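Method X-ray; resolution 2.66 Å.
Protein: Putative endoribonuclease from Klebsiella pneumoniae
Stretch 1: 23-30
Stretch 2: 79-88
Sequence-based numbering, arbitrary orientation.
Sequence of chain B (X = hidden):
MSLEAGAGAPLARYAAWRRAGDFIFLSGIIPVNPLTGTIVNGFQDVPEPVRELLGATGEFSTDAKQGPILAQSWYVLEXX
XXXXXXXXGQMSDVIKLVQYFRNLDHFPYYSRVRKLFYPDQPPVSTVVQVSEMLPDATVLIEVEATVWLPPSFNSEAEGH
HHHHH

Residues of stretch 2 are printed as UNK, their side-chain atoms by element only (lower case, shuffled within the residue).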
# COMPACT_ATOMS: atom_id res chain seq x y z
N PHE B 23 27.47 -10.71 -35.98
CA PHE B 23 26.96 -10.29 -34.69
C PHE B 23 27.18 -11.34 -33.62
O PHE B 23 27.13 -12.54 -33.88
CB PHE B 23 25.46 -10.00 -34.79
CG PHE B 23 25.13 -8.69 -35.41
CD1 PHE B 23 25.18 -7.52 -34.66
CD2 PHE B 23 24.72 -8.62 -36.74
CE1 PHE B 23 24.85 -6.29 -35.23
CE2 PHE B 23 24.38 -7.40 -37.32
CZ PHE B 23 24.45 -6.24 -36.57
N ILE B 24 27.40 -10.86 -32.41
CA ILE B 24 27.45 -11.70 -31.24
C ILE B 24 26.47 -11.15 -30.23
O ILE B 24 26.50 -9.95 -29.90
CB ILE B 24 28.85 -11.71 -30.66
CG1 ILE B 24 29.80 -12.36 -31.66
CG2 ILE B 24 28.88 -12.44 -29.29
CD1 ILE B 24 31.18 -11.82 -31.59
N PHE B 25 25.58 -12.02 -29.77
CA PHE B 25 24.56 -11.67 -28.80
C PHE B 25 24.89 -12.24 -27.44
O PHE B 25 25.14 -13.42 -27.32
CB PHE B 25 23.21 -12.19 -29.27
CG PHE B 25 22.73 -11.57 -30.54
CD1 PHE B 25 23.10 -12.10 -31.77
CD2 PHE B 25 21.91 -10.45 -30.51
CE1 PHE B 25 22.66 -11.52 -32.97
CE2 PHE B 25 21.46 -9.85 -31.69
CZ PHE B 25 21.84 -10.39 -32.93
N LEU B 26 24.92 -11.38 -26.42
CA LEU B 26 25.09 -11.86 -25.05
C LEU B 26 23.75 -12.07 -24.38
O LEU B 26 22.81 -11.34 -24.64
CB LEU B 26 25.96 -10.92 -24.22
CG LEU B 26 27.47 -11.14 -24.31
CD1 LEU B 26 27.96 -10.65 -25.65
CD2 LEU B 26 28.21 -10.42 -23.23
N SER B 27 23.68 -13.08 -23.54
CA SER B 27 22.62 -13.16 -22.56
C SER B 27 22.72 -11.96 -21.63
O SER B 27 23.84 -11.46 -21.40
CB SER B 27 22.81 -14.43 -21.74
OG SER B 27 22.48 -15.55 -22.53
N GLY B 28 21.58 -11.49 -21.12
CA GLY B 28 21.57 -10.42 -20.10
C GLY B 28 22.44 -10.86 -18.94
O GLY B 28 22.37 -12.00 -18.51
N ILE B 29 23.30 -9.98 -18.48
CA ILE B 29 24.23 -10.36 -17.41
C ILE B 29 23.88 -9.72 -16.07
O ILE B 29 23.49 -8.56 -16.01
CB ILE B 29 25.71 -10.16 -17.83
CG1 ILE B 29 26.15 -11.35 -18.69
CG2 ILE B 29 26.65 -10.03 -16.59
CD1 ILE B 29 27.35 -11.09 -19.58
N ILE B 30 23.99 -10.50 -15.01
CA ILE B 30 23.72 -10.03 -13.67
C ILE B 30 24.98 -10.15 -12.78
O ILE B 30 25.87 -10.94 -13.08
CB ILE B 30 22.53 -10.79 -13.05
CG1 ILE B 30 22.63 -12.28 -13.38
CG2 ILE B 30 21.21 -10.24 -13.56
CD1 ILE B 30 22.08 -13.16 -12.27
N UNK B 79 32.19 -8.19 -16.69
CA UNK B 79 31.79 -9.50 -17.24
C UNK B 79 31.63 -9.40 -18.74
O UNK B 79 32.10 -10.25 -19.48
c UNK B 79 30.47 -9.97 -16.63
o UNK B 79 30.63 -10.29 -15.26
N UNK B 80 30.94 -8.34 -19.18
CA UNK B 80 30.71 -8.12 -20.58
C UNK B 80 32.06 -8.05 -21.24
O UNK B 80 32.32 -8.83 -22.15
c UNK B 80 28.37 -7.22 -20.54
c UNK B 80 29.83 -6.88 -20.86
c UNK B 80 29.92 -6.43 -22.31
c UNK B 80 27.46 -6.01 -20.36
N UNK B 81 32.94 -7.19 -20.75
CA UNK B 81 34.30 -7.11 -21.28
C UNK B 81 34.94 -8.48 -21.40
O UNK B 81 35.31 -8.89 -22.49
c UNK B 81 38.70 -6.32 -19.35
c UNK B 81 37.21 -4.63 -20.41
n UNK B 81 38.90 -6.95 -20.50
c UNK B 81 36.35 -5.61 -21.25
c UNK B 81 35.17 -6.17 -20.47
n UNK B 81 39.28 -6.79 -18.26
n UNK B 81 37.90 -5.25 -19.27
N UNK B 82 35.05 -9.21 -20.30
CA UNK B 82 35.71 -10.51 -20.35
C UNK B 82 35.08 -11.49 -21.32
O UNK B 82 35.79 -12.26 -21.97
c UNK B 82 37.14 -11.15 -16.84
c UNK B 82 35.84 -11.14 -18.96
c UNK B 82 37.86 -10.09 -14.71
n UNK B 82 37.54 -11.17 -14.01
n UNK B 82 38.36 -9.03 -14.10
c UNK B 82 37.12 -10.74 -18.29
n UNK B 82 37.69 -10.06 -16.04
N UNK B 83 33.75 -11.47 -21.41
CA UNK B 83 33.04 -12.34 -22.33
C UNK B 83 33.39 -11.93 -23.76
O UNK B 83 33.83 -12.75 -24.57
o UNK B 83 31.26 -12.35 -20.70
c UNK B 83 30.77 -13.32 -22.88
c UNK B 83 31.53 -12.23 -22.10
N UNK B 84 33.24 -10.65 -24.06
CA UNK B 84 33.57 -10.12 -25.38
C UNK B 84 35.00 -10.48 -25.79
O UNK B 84 35.29 -10.64 -26.98
c UNK B 84 33.34 -8.61 -25.40
c UNK B 84 31.86 -8.31 -25.14
c UNK B 84 33.76 -8.00 -26.74
N UNK B 85 35.88 -10.60 -24.81
CA UNK B 85 37.26 -10.96 -25.05
C UNK B 85 37.35 -12.42 -25.48
O UNK B 85 38.08 -12.75 -26.40
c UNK B 85 38.11 -10.69 -23.82
N UNK B 86 36.58 -13.29 -24.83
CA UNK B 86 36.59 -14.73 -25.12
C UNK B 86 35.99 -15.07 -26.50
O UNK B 86 35.69 -16.24 -26.80
c UNK B 86 35.87 -15.52 -24.01
o UNK B 86 34.49 -15.74 -24.34
N UNK B 87 35.82 -14.05 -27.33
CA UNK B 87 35.31 -14.21 -28.68
C UNK B 87 36.10 -13.31 -29.64
O UNK B 87 35.78 -13.19 -30.83
c UNK B 87 33.83 -13.89 -28.73
N UNK B 88 37.15 -12.68 -29.10
CA UNK B 88 38.10 -11.92 -29.90
C UNK B 88 37.92 -10.41 -29.95
O UNK B 88 38.82 -9.70 -30.40

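Position 79 carries one carbon followed by one oxygen. Its CB points toward stretch 1 and lies 3.8 Å from CG2 of Ile-29. This is Ser-79, chi1 -68° (m), and its OG is hydrogen-bonded elsewhere in the structure.

Position 80 has four carbons, forked at the first, with one arm two carbons long: a beta-branched chain with no heteroatom. The inner carbon of the long arm is 4.1 Å from CD1 of Ile-29 and 4.2 Å from CD2 of Leu-26. The residue is Ile-80; although its CA-to-CB bond points sideways, CG1 reaches both neighbours.

At position 81, three carbons lead to a nitrogen and then to a carbon bearing two more nitrogens, a guanidinium. The CA-to-CB bond points away, and the side chain makes no contact with stretch 1. This is Arg-81. Position 82 repeats that pattern of atoms, again without contact, its side chain out of reach of stretch 1; it is Arg-82, exposed.

Position 83 has one carbon carrying an oxygen and a carbon. That terminal carbon is 3.9 Å from CD2 of Leu-26, and the oxygen 4.3 Å from CD1 of Ile-29. A beta-branched hydroxyl identifies Thr-83. Its OG1 donates to O of Ser-79 at 2.6 Å, the same carbonyl that accepts from N of Thr-83 at 2.8 Å, so the hydroxyl is satisfied within the helix while CG2 meets Leu-26.

Position 84 shows one carbon carrying two carbons; one terminal carbon is 4.6 Å from CD1 of Leu-26, just outside the contact limit. This is Val-84, chi1 176° (t). Position 85 has a single carbon, out of reach of stretch 1, and is Ala-85.

Position 86 has a carbon and then an oxygen, out of reach of stretch 1. It is Ser-86, the first residue to leave helical phi/psi; its OG donates to O of Thr-83 at 3.1 Å.

The single side-chain carbon at position 87 points toward stretch 1, its CB 4.4 Å from CD1 of Ile-24. This is Ala-87. Position 88 has no side-chain atom; at phi/psi 99/-13° a CB would jam against the preceding carbonyl oxygen, which calls for Gly-88. Its N donates to O of Ala-85 at 2.9 Å.

The contact works by apolar packing, with no hydrogen bond across the stretches and 282 Å² buried in total. Ile-24, Leu-26 and Ile-29 point toward stretch 2, whereas Phe-23 and Phe-25 are out of reach. Ile-80 and Thr-83 each touch both Leu-26 and Ile-29, joining these contacts into one patch; Ala-87 extends the packing beyond the helix to Ile-24.

Stretch 2 79-88: SIRRTVASAG
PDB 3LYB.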